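Local coordinates for A1 protein (Enterobacteria phage Qbeta, PDB 3RLK) that is the read-through extension of a minor coat protein of the RNA phage Qbeta and probably contributes to infection of the bacterial host, at residues 99-104 and 173-177; 129-133 and 143-147. All blocks are in the same frame, centred on the assembly; numbering follows the deposited sequence.

Interaction 1: 99-104 and 173-177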
ATOM      1  N   LEU A  99      -3.772   4.572  -1.721  1.00 12.74           N
ATOM      2  CA  LEU A  99      -2.469   4.983  -2.228  1.00 13.34           C
ATOM      3  C   LEU A  99      -2.354   4.684  -3.735  1.00 12.66           C
ATOM      4  O   LEU A  99      -3.186   3.963  -4.296  1.00 15.44           O
ATOM      5  CB  LEU A  99      -1.374   4.216  -1.463  1.00 10.91           C
ATOM      6  CG  LEU A  99      -1.467   4.149   0.072  1.00 13.09           C
ATOM      7  CD1 LEU A  99      -0.121   3.624   0.486  1.00 14.10           C
ATOM      8  CD2 LEU A  99      -1.683   5.517   0.747  1.00 14.25           C
ATOM      9  N   ASP A 100      -1.319   5.251  -4.368  1.00 13.31           N
ATOM     10  CA  ASP A 100      -1.117   5.111  -5.796  1.00 12.70           C
ATOM     11  C   ASP A 100      -0.291   3.859  -6.068  1.00 12.99           C
ATOM     12  O   ASP A 100       0.926   3.878  -6.077  1.00 12.48           O
ATOM     13  CB  ASP A 100      -0.512   6.362  -6.368  1.00 12.17           C
ATOM     14  CG  ASP A 100      -0.399   6.334  -7.903  1.00 15.69           C
ATOM     15  OD1 ASP A 100      -0.474   5.239  -8.541  1.00 14.22           O
ATOM     16  OD2 ASP A 100      -0.154   7.431  -8.444  1.00 16.84           O
ATOM     17  N   ALA A 101      -0.974   2.727  -6.303  1.00 12.17           N
ATOM     18  CA  ALA A 101      -0.207   1.443  -6.559  1.00 11.98           C
ATOM     19  C   ALA A 101       0.716   1.498  -7.814  1.00 13.48           C
ATOM     20  O   ALA A 101       1.762   0.792  -7.840  1.00 16.46           O
ATOM     21  CB  ALA A 101      -1.222   0.236  -6.693  1.00 13.28           C
ATOM     22  N   THR A 102       0.354   2.314  -8.794  1.00 13.72           N
ATOM     23  CA  THR A 102       1.141   2.526 -10.052  1.00 15.15           C
ATOM     24  C   THR A 102       2.413   3.298  -9.727  1.00 13.62           C
ATOM     25  O   THR A 102       3.519   2.799  -9.956  1.00 14.92           O
ATOM     26  CB  THR A 102       0.303   3.191 -11.180  1.00 14.04           C
ATOM     27  OG1 THR A 102      -0.721   2.275 -11.631  1.00 15.96           O
ATOM     28  CG2 THR A 102       1.203   3.634 -12.331  1.00 16.04           C
ATOM     29  N   TYR A 103       2.289   4.463  -9.111  1.00 12.27           N
ATOM     30  CA  TYR A 103       3.461   5.159  -8.619  1.00 13.24           C
ATOM     31  C   TYR A 103       4.367   4.276  -7.777  1.00 12.83           C
ATOM     32  O   TYR A 103       5.574   4.356  -7.920  1.00 13.20           O
ATOM     33  CB  TYR A 103       3.071   6.338  -7.719  1.00 12.45           C
ATOM     34  CG  TYR A 103       4.238   7.222  -7.453  1.00 15.90           C
ATOM     35  CD1 TYR A 103       4.656   8.133  -8.411  1.00 16.76           C
ATOM     36  CD2 TYR A 103       4.937   7.146  -6.261  1.00 14.21           C
ATOM     37  CE1 TYR A 103       5.746   8.950  -8.200  1.00 19.52           C
ATOM     38  CE2 TYR A 103       6.034   7.955  -6.019  1.00 16.22           C
ATOM     39  CZ  TYR A 103       6.391   8.900  -6.990  1.00 18.43           C
ATOM     40  OH  TYR A 103       7.462   9.671  -6.764  1.00 18.78           O
ATOM     41  N   LEU A 104       3.804   3.497  -6.853  1.00 12.20           N
ATOM     42  CA  LEU A 104       4.664   2.762  -5.909  1.00 13.21           C
ATOM     43  C   LEU A 104       5.529   1.735  -6.673  1.00 13.95           C
ATOM     44  O   LEU A 104       6.512   1.211  -6.102  1.00 15.59           O
ATOM     45  CB  LEU A 104       3.837   2.050  -4.837  1.00 12.42           C
ATOM     46  CG  LEU A 104       3.227   2.994  -3.758  1.00 12.48           C
ATOM     47  CD1 LEU A 104       2.131   2.339  -2.968  1.00 13.79           C
ATOM     48  CD2 LEU A 104       4.298   3.548  -2.783  1.00 12.48           C
ATOM     49  N   PHE A 173       0.566  12.541  -4.447  1.00 14.69           N
ATOM     50  CA  PHE A 173       0.945  11.284  -3.793  1.00 15.21           C
ATOM     51  C   PHE A 173       2.414  11.285  -3.339  1.00 14.16           C
ATOM     52  O   PHE A 173       2.803  10.576  -2.415  1.00 13.95           O
ATOM     53  CB  PHE A 173       0.605  10.041  -4.652  1.00 13.29           C
ATOM     54  CG  PHE A 173       0.879   8.768  -3.925  1.00 12.95           C
ATOM     55  CD1 PHE A 173       0.126   8.420  -2.819  1.00 11.12           C
ATOM     56  CD2 PHE A 173       1.991   7.964  -4.299  1.00 11.81           C
ATOM     57  CE1 PHE A 173       0.402   7.277  -2.085  1.00 15.26           C
ATOM     58  CE2 PHE A 173       2.299   6.828  -3.548  1.00 15.75           C
ATOM     59  CZ  PHE A 173       1.538   6.492  -2.439  1.00 12.30           C
ATOM     60  N   THR A 174       3.225  12.122  -3.962  1.00 14.96           N
ATOM     61  CA  THR A 174       4.623  12.182  -3.559  1.00 16.60           C
ATOM     62  C   THR A 174       4.774  12.845  -2.197  1.00 16.86           C
ATOM     63  O   THR A 174       5.860  12.780  -1.609  1.00 18.98           O
ATOM     64  CB  THR A 174       5.491  12.908  -4.616  1.00 17.80           C
ATOM     65  OG1 THR A 174       5.176  14.298  -4.542  1.00 16.42           O
ATOM     66  CG2 THR A 174       5.226  12.396  -6.018  1.00 19.71           C
ATOM     67  N   LYS A 175       3.702  13.468  -1.661  1.00 17.27           N
ATOM     68  CA  LYS A 175       3.720  13.973  -0.293  1.00 15.32           C
ATOM     69  C   LYS A 175       3.466  12.880   0.743  1.00 15.21           C
ATOM     70  O   LYS A 175       3.585  13.128   1.913  1.00 14.55           O
ATOM     71  CB  LYS A 175       2.737  15.154  -0.110  1.00 16.23           C
ATOM     72  CG  LYS A 175       3.132  16.305  -1.116  1.00 17.93           C
ATOM     73  CD  LYS A 175       2.675  17.707  -0.566  1.00 25.45           C
ATOM     74  CE  LYS A 175       3.413  18.815  -1.299  1.00 32.23           C
ATOM     75  NZ  LYS A 175       2.910  18.710  -2.705  1.00 33.21           N
ATOM     76  N   PHE A 176       3.111  11.669   0.317  1.00 14.41           N
ATOM     77  CA  PHE A 176       2.823  10.566   1.267  1.00 12.86           C
ATOM     78  C   PHE A 176       4.083   9.767   1.639  1.00 13.59           C
ATOM     79  O   PHE A 176       5.007   9.658   0.820  1.00 15.22           O
ATOM     80  CB  PHE A 176       1.878   9.552   0.550  1.00 12.50           C
ATOM     81  CG  PHE A 176       0.443   9.974   0.467  1.00 14.80           C
ATOM     82  CD1 PHE A 176      -0.577   9.159   0.997  1.00 11.14           C
ATOM     83  CD2 PHE A 176       0.098  11.179  -0.134  1.00 14.06           C
ATOM     84  CE1 PHE A 176      -1.938   9.553   0.903  1.00 15.31           C
ATOM     85  CE2 PHE A 176      -1.269  11.601  -0.249  1.00 15.23           C
ATOM     86  CZ  PHE A 176      -2.282  10.775   0.222  1.00 13.33           C
ATOM     87  N   ASP A 177       4.107   9.227   2.853  1.00 12.75           N
ATOM     88  CA  ASP A 177       5.164   8.320   3.311  1.00 11.31           C
ATOM     89  C   ASP A 177       4.624   7.417   4.376  1.00 11.99           C
ATOM     90  O   ASP A 177       3.574   7.690   4.890  1.00 11.73           O
ATOM     91  CB  ASP A 177       6.440   9.082   3.666  1.00 13.73           C
ATOM     92  CG  ASP A 177       6.366   9.848   5.001  1.00 16.69           C
ATOM     93  OD1 ASP A 177       5.773   9.410   5.998  1.00 15.93           O
ATOM     94  OD2 ASP A 177       6.956  10.929   5.023  1.00 20.46           O
TER

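Interaction 2: 129-133 and 143-147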
ATOM      1  N   ILE A 129      10.157 -10.541 -12.479  1.00 18.02           N
ATOM      2  CA  ILE A 129      10.719  -9.672 -11.468  1.00 17.15           C
ATOM      3  C   ILE A 129       9.730  -8.525 -11.233  1.00 15.72           C
ATOM      4  O   ILE A 129       9.393  -7.808 -12.171  1.00 17.39           O
ATOM      5  CB  ILE A 129      12.157  -9.205 -11.815  1.00 17.98           C
ATOM      6  CG1 ILE A 129      13.149 -10.418 -11.755  1.00 19.05           C
ATOM      7  CG2 ILE A 129      12.594  -8.117 -10.851  1.00 14.53           C
ATOM      8  CD1 ILE A 129      14.586 -10.126 -12.302  1.00 17.33           C
ATOM      9  N   GLU A 130       9.245  -8.403 -10.001  1.00 13.48           N
ATOM     10  CA  GLU A 130       8.141  -7.453  -9.707  1.00 13.11           C
ATOM     11  C   GLU A 130       8.506  -6.590  -8.537  1.00 13.72           C
ATOM     12  O   GLU A 130       9.544  -6.828  -7.874  1.00 14.85           O
ATOM     13  CB  GLU A 130       6.838  -8.236  -9.473  1.00 14.52           C
ATOM     14  CG  GLU A 130       6.334  -8.831 -10.801  1.00 15.65           C
ATOM     15  CD  GLU A 130       5.057  -9.663 -10.699  1.00 20.98           C
ATOM     16  OE1 GLU A 130       4.550  -9.794  -9.557  1.00 22.85           O
ATOM     17  OE2 GLU A 130       4.572 -10.137 -11.808  1.00 24.13           O
ATOM     18  N   ARG A 131       7.735  -5.529  -8.303  1.00 11.90           N
ATOM     19  CA  ARG A 131       7.932  -4.727  -7.079  1.00 12.96           C
ATOM     20  C   ARG A 131       6.855  -5.021  -6.049  1.00 11.37           C
ATOM     21  O   ARG A 131       5.617  -5.127  -6.417  1.00 12.05           O
ATOM     22  CB  ARG A 131       8.054  -3.228  -7.410  1.00 13.13           C
ATOM     23  CG  ARG A 131       9.492  -2.960  -7.868  1.00 16.92           C
ATOM     24  CD  ARG A 131       9.567  -2.158  -9.018  1.00 21.77           C
ATOM     25  NE  ARG A 131      10.928  -2.149  -9.641  1.00 23.23           N
ATOM     26  CZ  ARG A 131      11.431  -1.096 -10.255  1.00 23.74           C
ATOM     27  NH1 ARG A 131      10.725   0.035 -10.277  1.00 26.75           N
ATOM     28  NH2 ARG A 131      12.636  -1.166 -10.838  1.00 18.30           N
ATOM     29  N   PHE A 132       7.294  -5.187  -4.781  1.00 11.20           N
ATOM     30  CA  PHE A 132       6.457  -5.733  -3.722  1.00 11.54           C
ATOM     31  C   PHE A 132       6.351  -4.706  -2.588  1.00 11.15           C
ATOM     32  O   PHE A 132       7.382  -4.253  -2.011  1.00 12.17           O
ATOM     33  CB  PHE A 132       7.054  -7.013  -3.137  1.00 10.02           C
ATOM     34  CG  PHE A 132       7.040  -8.159  -4.060  1.00 13.10           C
ATOM     35  CD1 PHE A 132       6.117  -9.169  -3.902  1.00 12.86           C
ATOM     36  CD2 PHE A 132       7.942  -8.217  -5.095  1.00 13.48           C
ATOM     37  CE1 PHE A 132       6.144 -10.313  -4.790  1.00 11.08           C
ATOM     38  CE2 PHE A 132       7.995  -9.286  -5.970  1.00  9.14           C
ATOM     39  CZ  PHE A 132       7.085 -10.321  -5.848  1.00 14.42           C
ATOM     40  N   ILE A 133       5.120  -4.307  -2.267  1.00 11.69           N
ATOM     41  CA  ILE A 133       4.947  -3.364  -1.146  1.00 10.47           C
ATOM     42  C   ILE A 133       5.016  -4.135   0.162  1.00 11.27           C
ATOM     43  O   ILE A 133       4.478  -5.271   0.256  1.00 10.99           O
ATOM     44  CB  ILE A 133       3.577  -2.600  -1.341  1.00 11.77           C
ATOM     45  CG1 ILE A 133       3.480  -1.437  -0.354  1.00 11.46           C
ATOM     46  CG2 ILE A 133       2.371  -3.581  -1.380  1.00 10.79           C
ATOM     47  CD1 ILE A 133       4.520  -0.325  -0.641  1.00 15.65           C
ATOM     48  N   SER A 143       2.675  -8.172  -4.259  1.00  7.69           N
ATOM     49  CA  SER A 143       3.142  -7.678  -5.587  1.00  9.19           C
ATOM     50  C   SER A 143       2.244  -6.519  -6.070  1.00  8.38           C
ATOM     51  O   SER A 143       1.031  -6.747  -6.181  1.00 10.46           O
ATOM     52  CB  SER A 143       3.018  -8.777  -6.611  1.00 10.61           C
ATOM     53  OG  SER A 143       3.389  -8.244  -7.880  1.00 11.42           O
ATOM     54  N   LEU A 144       2.838  -5.373  -6.412  1.00  9.17           N
ATOM     55  CA  LEU A 144       2.132  -4.225  -7.001  1.00 11.25           C
ATOM     56  C   LEU A 144       1.522  -4.588  -8.404  1.00 13.44           C
ATOM     57  O   LEU A 144       0.450  -4.074  -8.828  1.00 13.52           O
ATOM     58  CB  LEU A 144       3.103  -3.007  -7.051  1.00 11.95           C
ATOM     59  CG  LEU A 144       3.365  -2.521  -5.606  1.00 12.01           C
ATOM     60  CD1 LEU A 144       4.644  -1.629  -5.633  1.00 11.49           C
ATOM     61  CD2 LEU A 144       2.086  -1.769  -5.059  1.00 11.18           C
ATOM     62  N   SER A 145       2.172  -5.573  -9.043  1.00 14.10           N
ATOM     63  CA  SER A 145       1.733  -6.112 -10.320  1.00 15.18           C
ATOM     64  C   SER A 145       0.408  -6.809 -10.140  1.00 14.97           C
ATOM     65  O   SER A 145      -0.501  -6.545 -10.915  1.00 16.53           O
ATOM     66  CB  SER A 145       2.747  -7.077 -10.968  1.00 15.67           C
ATOM     67  OG  SER A 145       3.887  -6.330 -11.440  1.00 17.56           O
ATOM     68  N   ASP A 146       0.271  -7.607  -9.082  1.00 12.26           N
ATOM     69  CA  ASP A 146      -0.952  -8.318  -8.793  1.00 13.63           C
ATOM     70  C   ASP A 146      -2.100  -7.349  -8.393  1.00 13.88           C
ATOM     71  O   ASP A 146      -3.189  -7.420  -8.938  1.00 13.09           O
ATOM     72  CB  ASP A 146      -0.765  -9.338  -7.644  1.00 13.01           C
ATOM     73  CG  ASP A 146       0.148 -10.509  -7.976  1.00 16.12           C
ATOM     74  OD1 ASP A 146       0.667 -10.567  -9.113  1.00 20.38           O
ATOM     75  OD2 ASP A 146       0.328 -11.412  -7.090  1.00 19.80           O
ATOM     76  N   ILE A 147      -1.830  -6.445  -7.442  1.00 11.94           N
ATOM     77  CA  ILE A 147      -2.847  -5.478  -6.948  1.00 11.13           C
ATOM     78  C   ILE A 147      -3.446  -4.648  -8.125  1.00  9.98           C
ATOM     79  O   ILE A 147      -4.639  -4.382  -8.156  1.00 10.40           O
ATOM     80  CB  ILE A 147      -2.189  -4.535  -5.877  1.00 12.01           C
ATOM     81  CG1 ILE A 147      -1.738  -5.406  -4.682  1.00  7.43           C
ATOM     82  CG2 ILE A 147      -3.130  -3.338  -5.529  1.00 11.07           C
ATOM     83  CD1 ILE A 147      -0.839  -4.650  -3.669  1.00  7.07           C
TER
HETATM   84  O   HOH W   1       5.740  -4.555  -9.976  1.00 20.84           O

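Interaction 1: 99-104 and 173-177
An N-capped helical turn, 101-104, packs against a short 3-10 turn, 173-175, inside the beta-barrel-containing read-through domain, and Phe173 buries the largest share of the contact surface. Its chi1 is t, which sends the ring from the 3-10 turn into the space bordered by Leu99, Asp100, Tyr103 and Leu104. Asp100, also t, serves two purposes. Its OD1 caps the helix, accepting from Tyr103 N at 2.9 Å and more weakly from Thr102 N at 3.1 Å, while its CB makes a CH-pi contact 3.8 Å from the centroid of the Phe173 ring, over the face. Asp100 N lies over a ring face too, 3.5 Å from Phe173 CE1. At the ring edge sit Leu104 CD2, 3.9 Å from Phe173 CE2, and Tyr103 CD2, 3.6 Å from Phe173 CD2. The two aromatic planes are steeply inclined, at 76°, with centroids 5.8 Å apart. Trp79 adds a further ring beside Phe173, and Ile156 of strand 154-159 lies against Leu99 and Leu104. No hydrogen bond crosses between the segments; the contact is mainly apolar packing and the CH-pi approach to Phe173. Phe176 follows the turn closed by Phe176 N to Phe173 O (3.0 Å) and is met by Leu99 CD2, 3.8 Å from its CD1. Farther out, the t rotamer of Tyr103 carries its OH to 3.6 Å from Thr174 CG2.

Interaction 2: 129-133 and 143-147
Ser143 OG donates a short 2.6 Å hydrogen bond to Glu130 OE1 where a beta-hairpin, strands 129-135 and 140-143, runs directly into helix 144-147. Lys122 forms a salt bridge with the same Glu130 oxygen, balancing a carboxylate that lies close to another: Glu130 OE1 is 4.0 Å from Asp146 OD1. Ser143 is also the helix N-cap, its OG weakly accepting from Ser145 N at 3.2 Å and Asp146 N at 3.4 Å. Phe132 and Ser143 form an antiparallel non-hydrogen-bonded pair, with CA atoms 4.3 Å apart. Just beyond it, Leu144 N donates to Arg131 O at 2.8 Å, so strand-type bonding reaches the first helical residue. One water links Arg131 N, 2.8 Å away, with Ser145 OG, 3.0 Å away. The Arg131 side chain leads away to salt bridges with Glu119 and Asp107. Phe132 CE1 approaches Ser143 CB at 3.9 Å, and its ring meets Trp35 edge-to-face. Toward the interior the contact becomes apolar, where Ile156 of strand 154-159 touches Leu144 and Ile147. There Ile133 CB lies 4.1 Å from Leu144 CD2, and Ile133 CG2 lies 4.1 Å from Ile147 CD1.

Both contacts are partly buried, their centres 14 Å apart; interaction 1 has no fully exposed touching residue, whereas interaction 2 reaches the surface at Ser145. Interaction 1 joins chain regions distant in sequence through aromatic and aliphatic packing; interaction 2, nested along the chain within the loop closed by interaction 1, is local and ties neighbouring elements by hydrogen bonds. Each includes an N-capped helix, but the Asp100 cap meets an aromatic face whereas the Ser143 cap joins a polar cluster. Both pack on Ile156 of strand 154-159. The backbone Leu104 O lies 3.4 Å from Leu144 CD1, and apolar side chains meet at Ala101 CB to Ile147 CG2, 4.2 Å, and Leu104 CD1 to Ile133 CD1, 4.3 Å.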